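Local coordinates for appr-1-p processing domain protein (Thermus aquaticus Y51MC23, PDB 5M31) that is of unknown function here but belongs to the macro domain family, whose members share a compact fold of helices packed on a mixed beta sheet, at residues 51-56 / 70-74; 48-52 / 81-86. The contacts are given in a common frame with arbitrary orientation. Residue numbers count along the deposited sequence, not the author numbering.

Contact 1: residues 51-56 / 70-74; sequences DNYQAY and IFVYD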
loop_
_atom_site.group_PDB
_atom_site.type_symbol
_atom_site.label_atom_id
_atom_site.label_comp_id
_atom_site.label_asym_id
_atom_site.label_seq_id
_atom_site.Cartn_x
_atom_site.Cartn_y
_atom_site.Cartn_z
ATOM N N ASP A 51 -12.918 -1.817 -9.636
ATOM C CA ASP A 51 -13.261 -3.114 -9.062
ATOM C C ASP A 51 -12.600 -3.342 -7.671
ATOM O O ASP A 51 -13.214 -3.919 -6.770
ATOM C CB ASP A 51 -12.870 -4.236 -10.011
ATOM C CG ASP A 51 -13.637 -4.187 -11.306
ATOM O OD1 ASP A 51 -14.642 -3.400 -11.432
ATOM O OD2 ASP A 51 -13.304 -4.984 -12.178
ATOM N N ASN A 52 -11.366 -2.851 -7.518
ATOM C CA ASN A 52 -10.673 -2.849 -6.222
ATOM C C ASN A 52 -11.437 -2.013 -5.228
ATOM O O ASN A 52 -11.637 -2.443 -4.097
ATOM C CB ASN A 52 -9.273 -2.329 -6.348
ATOM C CG ASN A 52 -8.554 -2.229 -5.035
ATOM O OD1 ASN A 52 -8.203 -3.217 -4.415
ATOM N ND2 ASN A 52 -8.396 -0.978 -4.563
ATOM N N TYR A 53 -11.907 -0.842 -5.667
ATOM C CA TYR A 53 -12.662 0.030 -4.747
ATOM C C TYR A 53 -13.923 -0.647 -4.246
ATOM O O TYR A 53 -14.175 -0.703 -3.021
ATOM C CB TYR A 53 -13.000 1.339 -5.432
ATOM C CG TYR A 53 -13.945 2.204 -4.613
ATOM C CD1 TYR A 53 -13.531 2.765 -3.427
ATOM C CD2 TYR A 53 -15.280 2.350 -4.973
ATOM C CE1 TYR A 53 -14.415 3.465 -2.622
ATOM C CE2 TYR A 53 -16.140 3.112 -4.204
ATOM C CZ TYR A 53 -15.678 3.697 -3.055
ATOM O OH TYR A 53 -16.547 4.422 -2.248
ATOM N N GLN A 54 -14.683 -1.262 -5.151
ATOM C CA GLN A 54 -15.912 -1.952 -4.714
ATOM C C GLN A 54 -15.601 -3.107 -3.798
ATOM O O GLN A 54 -16.283 -3.313 -2.808
ATOM C CB GLN A 54 -16.747 -2.447 -5.917
ATOM C CG GLN A 54 -17.370 -1.332 -6.798
ATOM C CD GLN A 54 -18.212 -0.273 -6.050
ATOM O OE1 GLN A 54 -18.849 -0.540 -5.023
ATOM N NE2 GLN A 54 -18.246 0.938 -6.609
ATOM N N ALA A 55 -14.566 -3.895 -4.134
ATOM C CA ALA A 55 -14.163 -4.992 -3.244
ATOM C C ALA A 55 -13.745 -4.508 -1.865
ATOM O O ALA A 55 -14.133 -5.107 -0.833
ATOM C CB ALA A 55 -13.049 -5.805 -3.878
ATOM N N TYR A 56 -13.023 -3.393 -1.851
ATOM C CA TYR A 56 -12.592 -2.737 -0.611
ATOM C C TYR A 56 -13.771 -2.271 0.229
ATOM O O TYR A 56 -13.812 -2.470 1.465
ATOM C CB TYR A 56 -11.660 -1.583 -0.936
ATOM C CG TYR A 56 -11.534 -0.541 0.142
ATOM C CD1 TYR A 56 -10.628 -0.688 1.210
ATOM C CD2 TYR A 56 -12.278 0.601 0.069
ATOM C CE1 TYR A 56 -10.505 0.289 2.207
ATOM C CE2 TYR A 56 -12.178 1.550 1.039
ATOM C CZ TYR A 56 -11.264 1.440 2.071
ATOM O OH TYR A 56 -11.277 2.479 3.064
ATOM N N ILE A 70 -3.751 -5.846 5.771
ATOM C CA ILE A 70 -3.867 -5.386 4.399
ATOM C C ILE A 70 -4.975 -6.135 3.705
ATOM O O ILE A 70 -5.067 -7.388 3.782
ATOM C CB ILE A 70 -2.529 -5.600 3.651
ATOM C CG1 ILE A 70 -1.490 -4.652 4.287
ATOM C CG2 ILE A 70 -2.683 -5.372 2.142
ATOM C CD1 ILE A 70 -0.080 -4.859 3.861
ATOM N N PHE A 71 -5.771 -5.420 2.951
ATOM C CA PHE A 71 -6.763 -6.045 2.110
ATOM C C PHE A 71 -6.248 -6.105 0.676
ATOM O O PHE A 71 -6.053 -5.079 0.074
ATOM C CB PHE A 71 -8.074 -5.286 2.154
ATOM C CG PHE A 71 -9.080 -5.791 1.139
ATOM C CD1 PHE A 71 -9.595 -7.053 1.256
ATOM C CD2 PHE A 71 -9.438 -5.021 0.006
ATOM C CE1 PHE A 71 -10.437 -7.582 0.284
ATOM C CE2 PHE A 71 -10.323 -5.540 -0.933
ATOM C CZ PHE A 71 -10.805 -6.811 -0.805
ATOM N N VAL A 72 -6.011 -7.329 0.163
ATOM C CA VAL A 72 -5.480 -7.521 -1.169
ATOM C C VAL A 72 -6.587 -7.845 -2.139
ATOM O O VAL A 72 -7.482 -8.679 -1.830
ATOM C CB VAL A 72 -4.428 -8.654 -1.208
ATOM C CG1 VAL A 72 -3.936 -8.857 -2.636
ATOM C CG2 VAL A 72 -3.252 -8.311 -0.335
ATOM N N TYR A 73 -6.599 -7.151 -3.261
ATOM C CA TYR A 73 -7.509 -7.468 -4.364
ATOM C C TYR A 73 -6.704 -8.028 -5.548
ATOM O O TYR A 73 -5.676 -7.434 -5.936
ATOM C CB TYR A 73 -8.316 -6.241 -4.809
ATOM C CG TYR A 73 -9.294 -6.525 -5.913
ATOM C CD1 TYR A 73 -10.448 -7.326 -5.678
ATOM C CD2 TYR A 73 -9.045 -6.123 -7.239
ATOM C CE1 TYR A 73 -11.332 -7.596 -6.693
ATOM C CE2 TYR A 73 -9.947 -6.403 -8.245
ATOM C CZ TYR A 73 -11.047 -7.178 -7.987
ATOM O OH TYR A 73 -11.944 -7.439 -8.985
ATOM N N ASP A 74 -7.138 -9.179 -6.063
ATOM C CA ASP A 74 -6.502 -9.834 -7.193
ATOM C C ASP A 74 -7.260 -9.509 -8.482
ATOM O O ASP A 74 -8.421 -9.917 -8.662
ATOM C CB ASP A 74 -6.527 -11.352 -6.956
ATOM C CG ASP A 74 -5.781 -12.151 -8.038
ATOM O OD1 ASP A 74 -5.255 -11.581 -8.999
ATOM O OD2 ASP A 74 -5.720 -13.389 -7.875
HETATM O O HOH W 1 -11.368 -6.792 -11.550
#

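Contact 2: residues 48-52 / 81-86; sequences AFPDN and PRYIFN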
loop_
_atom_site.group_PDB
_atom_site.type_symbol
_atom_site.label_atom_id
_atom_site.label_comp_id
_atom_site.label_asym_id
_atom_site.label_seq_id
_atom_site.Cartn_x
_atom_site.Cartn_y
_atom_site.Cartn_z
ATOM N N ALA A 48 -8.747 4.757 -10.921
ATOM C CA ALA A 48 -7.977 3.872 -11.801
ATOM C C ALA A 48 -8.433 2.445 -11.674
ATOM O O ALA A 48 -8.256 1.641 -12.593
ATOM C CB ALA A 48 -6.503 3.962 -11.434
ATOM N N PHE A 49 -8.912 2.083 -10.465
ATOM C CA PHE A 49 -9.194 0.707 -10.155
ATOM C C PHE A 49 -10.552 0.534 -9.490
ATOM O O PHE A 49 -10.656 0.110 -8.291
ATOM C CB PHE A 49 -8.073 0.122 -9.273
ATOM C CG PHE A 49 -6.718 0.149 -9.917
ATOM C CD1 PHE A 49 -6.399 -0.728 -10.944
ATOM C CD2 PHE A 49 -5.738 1.031 -9.474
ATOM C CE1 PHE A 49 -5.159 -0.666 -11.554
ATOM C CE2 PHE A 49 -4.490 1.067 -10.032
ATOM C CZ PHE A 49 -4.187 0.200 -11.088
ATOM N N PRO A 50 -11.618 0.728 -10.275
ATOM C CA PRO A 50 -12.946 0.656 -9.659
ATOM C C PRO A 50 -13.318 -0.710 -9.024
ATOM O O PRO A 50 -14.027 -0.757 -8.008
ATOM C CB PRO A 50 -13.901 1.023 -10.799
ATOM C CG PRO A 50 -13.123 0.894 -12.065
ATOM C CD PRO A 50 -11.675 1.040 -11.720
ATOM N N ASP A 51 -12.918 -1.817 -9.636
ATOM C CA ASP A 51 -13.261 -3.114 -9.062
ATOM C C ASP A 51 -12.600 -3.342 -7.671
ATOM O O ASP A 51 -13.214 -3.919 -6.770
ATOM C CB ASP A 51 -12.870 -4.236 -10.011
ATOM C CG ASP A 51 -13.637 -4.187 -11.306
ATOM O OD1 ASP A 51 -14.642 -3.400 -11.432
ATOM O OD2 ASP A 51 -13.304 -4.984 -12.178
ATOM N N ASN A 52 -11.366 -2.851 -7.518
ATOM C CA ASN A 52 -10.673 -2.849 -6.222
ATOM C C ASN A 52 -11.437 -2.013 -5.228
ATOM O O ASN A 52 -11.637 -2.443 -4.097
ATOM C CB ASN A 52 -9.273 -2.329 -6.348
ATOM C CG ASN A 52 -8.554 -2.229 -5.035
ATOM O OD1 ASN A 52 -8.203 -3.217 -4.415
ATOM N ND2 ASN A 52 -8.396 -0.978 -4.563
ATOM N N PRO A 81 -1.204 -3.879 -12.872
ATOM C CA PRO A 81 -0.774 -4.742 -11.771
ATOM C C PRO A 81 -1.761 -5.830 -11.485
ATOM O O PRO A 81 -2.972 -5.664 -11.710
ATOM C CB PRO A 81 -0.710 -3.786 -10.586
ATOM C CG PRO A 81 -1.743 -2.764 -10.951
ATOM C CD PRO A 81 -1.576 -2.537 -12.382
ATOM N N ARG A 82 -1.266 -6.988 -11.061
ATOM C CA ARG A 82 -2.182 -8.065 -10.716
ATOM C C ARG A 82 -2.885 -7.779 -9.378
ATOM O O ARG A 82 -4.070 -8.122 -9.229
ATOM C CB ARG A 82 -1.467 -9.406 -10.669
ATOM C CG ARG A 82 -2.348 -10.432 -10.072
ATOM C CD ARG A 82 -1.849 -11.839 -10.334
ATOM N NE ARG A 82 -2.820 -12.804 -9.871
ATOM C CZ ARG A 82 -2.625 -14.110 -9.815
ATOM N NH1 ARG A 82 -1.538 -14.666 -10.366
ATOM N NH2 ARG A 82 -3.586 -14.859 -9.330
ATOM N N TYR A 83 -2.146 -7.236 -8.417
ATOM C CA TYR A 83 -2.667 -7.036 -7.048
ATOM C C TYR A 83 -2.678 -5.601 -6.667
ATOM O O TYR A 83 -1.725 -4.851 -6.947
ATOM C CB TYR A 83 -1.808 -7.782 -6.030
ATOM C CG TYR A 83 -1.676 -9.270 -6.268
ATOM C CD1 TYR A 83 -2.716 -10.129 -6.026
ATOM C CD2 TYR A 83 -0.510 -9.779 -6.763
ATOM C CE1 TYR A 83 -2.578 -11.488 -6.208
ATOM C CE2 TYR A 83 -0.376 -11.134 -7.023
ATOM C CZ TYR A 83 -1.411 -11.975 -6.721
ATOM O OH TYR A 83 -1.275 -13.357 -6.952
ATOM N N ILE A 84 -3.751 -5.233 -5.972
ATOM C CA ILE A 84 -3.834 -3.967 -5.222
ATOM C C ILE A 84 -3.806 -4.282 -3.733
ATOM O O ILE A 84 -4.607 -5.087 -3.296
ATOM C CB ILE A 84 -5.106 -3.206 -5.548
ATOM C CG1 ILE A 84 -5.291 -3.004 -7.062
ATOM C CG2 ILE A 84 -5.060 -1.824 -4.837
ATOM C CD1 ILE A 84 -4.222 -2.204 -7.718
ATOM N N PHE A 85 -2.767 -3.801 -3.021
ATOM C CA PHE A 85 -2.582 -4.042 -1.602
ATOM C C PHE A 85 -3.095 -2.785 -0.881
ATOM O O PHE A 85 -2.407 -1.753 -0.929
ATOM C CB PHE A 85 -1.139 -4.200 -1.249
ATOM C CG PHE A 85 -0.545 -5.595 -1.513
ATOM C CD1 PHE A 85 -0.830 -6.339 -2.622
ATOM C CD2 PHE A 85 0.442 -6.056 -0.686
ATOM C CE1 PHE A 85 -0.196 -7.611 -2.839
ATOM C CE2 PHE A 85 1.088 -7.273 -0.890
ATOM C CZ PHE A 85 0.737 -8.065 -1.961
ATOM N N ASN A 86 -4.278 -2.900 -0.291
ATOM C CA ASN A 86 -4.962 -1.761 0.327
ATOM C C ASN A 86 -4.486 -1.745 1.778
ATOM O O ASN A 86 -4.874 -2.582 2.567
ATOM C CB ASN A 86 -6.470 -1.857 0.190
ATOM C CG ASN A 86 -6.952 -1.836 -1.254
ATOM O OD1 ASN A 86 -7.027 -0.774 -1.897
ATOM N ND2 ASN A 86 -7.198 -3.064 -1.826
#

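Contact 1: residues 51-56 / 70-74
Helix residues 51-56 run across strand 71-74 with the two segment axes 8.9 Å apart at closest approach. Their N-to-C directions differ by 137°, so the helix crosses the strand obliquely and more nearly antiparallel than parallel. Asn-52 lies nearest Tyr-73, CA to CA 5.9 Å, and Tyr-56 lies nearest Phe-71, CA to CA 7.2 Å. This is helix-on-sheet packing in the alpha/beta fold of a macro domain. The strand is the outermost one on its side of the sheet, and it runs antiparallel to its neighbour, strand 83-88.

Alternation along the strand sends the CA-to-CB bonds of Phe-71 and Tyr-73 toward the helix. That of Val-72 points away, and its side chain packs on helix 99-116. Phe-71 meets Ala-55 and Tyr-56, while Tyr-73 meets Asp-51, Asn-52 and Ala-55. Ala-55 sits between the two rings: its CB is 3.9 Å from Phe-71 CZ and 3.5 Å from Tyr-73 CD1. Ala-55 C is 3.7 Å from Phe-71 CE2. Phe-71 CE2 also lies 3.6 Å from Tyr-56 N and 4.2 Å from Tyr-56 CB. The Tyr-56 hydroxyl is engaged elsewhere, bonded to the carbonyl of Asn-32.

Tyr-73 turns one ring face to the start of the helix. Asn-52 CA stands 4.1 Å from the ring centroid, 24° off the normal, in a CH-pi contact. Toward the solvent, a water links the two segments. It donates a hydrogen bond to Asp-51 OD2 at 2.7 Å and is also hydrogen-bonded to Tyr-73 OH at 2.7 Å.

Contact 2: residues 48-52 / 81-86
Ala-48 ends helix 40-48, and the chain turns at Phe-49 before the next helix begins. Phe-49 leaves helical backbone angles, with phi/psi of -133/71°, and holds the N-cap position of helix 50-61. Its CA-to-CB bond points toward residues 81-86. Ile-84 CD1 sits over one face of the Phe-49 ring, 3.9 Å from the centroid and only 5° off the normal, a clear CH-pi contact. Phe-49 CZ meets Pro-81 CG at 3.8 Å. A cis peptide bond precedes Pro-81, just ahead of strand 83-88. Leu-27 of strand 26-31 touches both Phe-49 and Pro-81.

In the macro domain fold, this places the residues joining helices 40-48 and 50-61 against strand 83-88, an inner strand of the mixed sheet. The CA-to-CB bonds of Ile-84 and Asn-86 point toward residues 48-52. That of Phe-85 points away, and its side chain packs on helix 99-116.

Helix 50-61 begins at Pro-50 and brings Asn-52 round to the sheet. This buried side chain pairs with Asn-86, amide to amide. Asn-86 ND2 donates to Asn-52 OD1 at 2.8 Å, and Asn-52 ND2 donates to Asn-86 OD1 at 3.0 Å. Both bonds are nearly straight, at 169° and 173°. Asn-52 OD1 also lies 3.3 Å from Ile-84 CB.

Both contacts use the start of helix 50-61 and share Asp-51 and Asn-52; contact 2 adds Phe-49 just before the helix. Their centres are about 6 Å apart. Strands 71-74 and 83-88 are antiparallel neighbours in the sheet, so the helix start covers two adjacent strands. Asn-52 joins the contacts: its CA lies over a face of the Tyr-73 ring in contact 1, and its amide pairs with Asn-86 in contact 2. The strands are tied directly as well. Phe-71 O is 2.8 Å from Asn-86 N, a probable hydrogen bond, and also accepts from Asn-86 ND2. At the other end, Asp-74 OD1 forms a salt bridge with Arg-82 NE at 2.9 Å.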